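Local coordinates for rhamnosidase B (Bacillus sp., PDB 2OKX), which probably hydrolyses terminal alpha-L-rhamnose residues from rhamnosides, as an alpha-L-rhamnosidase of glycoside hydrolase family 78, at residues L223-N227 / D309-S314. Residues are numbered along the deposited sequence; the frame is centred on the assembly and turned at random.
Sequences LDLRN and DHGGSS
L223 and S314 form an antiparallel hydrogen-bonded pair: L223 N donates to S314 O at 2.8 Å with an N-H...O angle of 179°, and S314 N returns a bond to L223 O. Two waters link polar atoms beyond this pair. One donates to D309 OD2 and G312 O and accepts from S314 OG, itself also hydrogen-bonded to R267 NE, and, weakly, from L225 N; the second links D224 OD2 to G312 N. L225 CD1 lies 3.5 Å from S314 OG. D224 is also the N-cap, its OD2 taking N227 N from above the carboxylate plane, while OD1 forms a salt bridge with R20. D309 OD1 accepts G311 N in an Asx turn and forms a salt bridge with R267; OD2 hydrogen-bonds to Y242 OH. With CG anti to the backbone N (chi1 173°) and an extended chain, R226 lays CD 3.4 Å from G311 CA and hydrogen-bonds through NH2 to D309 O at 3.0 Å, bent (137°) but in the guanidinium plane; H310 O lies over one face. NH1 serves the carbonyls of H236 and N238. A leucine in its place would probably leave the carbonyls of D309, H236 and N238 without their guanidinium donor. The contact joins helix 225-229 to the loop after strand 297-309; strand 219-223 pairs with 314-320, and L225 packs on strand 240-252.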
loop_
_atom_site.group_PDB
_atom_site.type_symbol
_atom_site.label_atom_id
_atom_site.label_comp_id
_atom_site.label_asym_id
_atom_site.label_seq_id
_atom_site.Cartn_x
_atom_site.Cartn_y
_atom_site.Cartn_z
ATOM N N LEU A 223 -8.552 2.354 19.379
ATOM C CA LEU A 223 -8.667 3.793 19.583
ATOM C C LEU A 223 -7.905 4.603 18.549
ATOM O O LEU A 223 -6.768 4.280 18.218
ATOM C CB LEU A 223 -8.129 4.178 20.966
ATOM C CG LEU A 223 -7.949 3.129 22.068
ATOM C CD1 LEU A 223 -7.363 3.812 23.301
ATOM C CD2 LEU A 223 -9.267 2.466 22.402
ATOM N N ASP A 224 -8.532 5.658 18.040
ATOM C CA ASP A 224 -7.862 6.529 17.087
ATOM C C ASP A 224 -7.352 7.706 17.915
ATOM O O ASP A 224 -7.987 8.762 17.995
ATOM C CB ASP A 224 -8.832 7.004 16.009
ATOM C CG ASP A 224 -8.130 7.727 14.877
ATOM O OD1 ASP A 224 -8.706 7.802 13.771
ATOM O OD2 ASP A 224 -7.006 8.225 15.093
ATOM N N LEU A 225 -6.209 7.494 18.555
ATOM C CA LEU A 225 -5.593 8.505 19.403
ATOM C C LEU A 225 -5.151 9.739 18.628
ATOM O O LEU A 225 -5.148 10.844 19.166
ATOM C CB LEU A 225 -4.404 7.896 20.150
ATOM C CG LEU A 225 -4.752 6.798 21.157
ATOM C CD1 LEU A 225 -3.478 6.211 21.754
ATOM C CD2 LEU A 225 -5.644 7.371 22.250
ATOM N N ARG A 226 -4.779 9.554 17.365
ATOM C CA ARG A 226 -4.341 10.668 16.529
ATOM C C ARG A 226 -5.449 11.713 16.389
ATOM O O ARG A 226 -5.237 12.896 16.658
ATOM C CB ARG A 226 -3.929 10.156 15.141
ATOM C CG ARG A 226 -3.615 11.243 14.110
ATOM C CD ARG A 226 -3.454 10.617 12.728
ATOM N NE ARG A 226 -3.435 11.592 11.640
ATOM C CZ ARG A 226 -2.365 12.285 11.262
ATOM N NH1 ARG A 226 -2.456 13.151 10.257
ATOM N NH2 ARG A 226 -1.206 12.113 11.877
ATOM N N ASN A 227 -6.634 11.274 15.973
ATOM C CA ASN A 227 -7.749 12.193 15.796
ATOM C C ASN A 227 -8.356 12.642 17.133
ATOM O O ASN A 227 -8.987 13.696 17.208
ATOM C CB ASN A 227 -8.832 11.562 14.903
ATOM C CG ASN A 227 -8.372 11.367 13.457
ATOM O OD1 ASN A 227 -7.329 11.881 13.038
ATOM N ND2 ASN A 227 -9.164 10.632 12.684
ATOM N N ASP A 309 2.397 9.985 15.953
ATOM C CA ASP A 309 1.358 9.091 15.455
ATOM C C ASP A 309 1.012 9.489 14.025
ATOM O O ASP A 309 0.441 10.554 13.793
ATOM C CB ASP A 309 0.108 9.200 16.342
ATOM C CG ASP A 309 -0.871 8.050 16.133
ATOM O OD1 ASP A 309 -0.833 7.410 15.064
ATOM O OD2 ASP A 309 -1.693 7.795 17.037
ATOM N N HIS A 310 1.355 8.640 13.063
ATOM C CA HIS A 310 1.061 8.951 11.668
ATOM C C HIS A 310 -0.409 8.666 11.376
ATOM O O HIS A 310 -0.995 9.219 10.443
ATOM C CB HIS A 310 1.938 8.109 10.736
ATOM C CG HIS A 310 2.299 8.801 9.459
ATOM N ND1 HIS A 310 1.487 9.746 8.866
ATOM C CD2 HIS A 310 3.383 8.684 8.657
ATOM C CE1 HIS A 310 2.058 10.182 7.757
ATOM N NE2 HIS A 310 3.209 9.553 7.607
ATOM N N GLY A 311 -1.004 7.798 12.184
ATOM C CA GLY A 311 -2.395 7.447 11.985
ATOM C C GLY A 311 -2.586 5.949 12.112
ATOM O O GLY A 311 -1.614 5.187 12.123
ATOM N N GLY A 312 -3.838 5.517 12.201
ATOM C CA GLY A 312 -4.106 4.099 12.358
ATOM C C GLY A 312 -4.586 3.852 13.774
ATOM O O GLY A 312 -4.493 4.736 14.625
ATOM N N SER A 313 -5.083 2.651 14.040
ATOM C CA SER A 313 -5.600 2.325 15.361
ATOM C C SER A 313 -4.554 1.948 16.403
ATOM O O SER A 313 -3.548 1.309 16.095
ATOM C CB SER A 313 -6.613 1.179 15.250
ATOM O OG SER A 313 -7.698 1.537 14.417
ATOM N N SER A 314 -4.809 2.372 17.639
ATOM C CA SER A 314 -3.965 2.040 18.783
ATOM C C SER A 314 -4.841 1.021 19.511
ATOM O O SER A 314 -6.067 1.150 19.504
ATOM C CB SER A 314 -3.719 3.275 19.657
ATOM O OG SER A 314 -2.956 4.246 18.950
HETATM O O HOH W 1 -5.540 7.785 12.901
HETATM O O HOH W 2 -3.855 6.051 17.168
#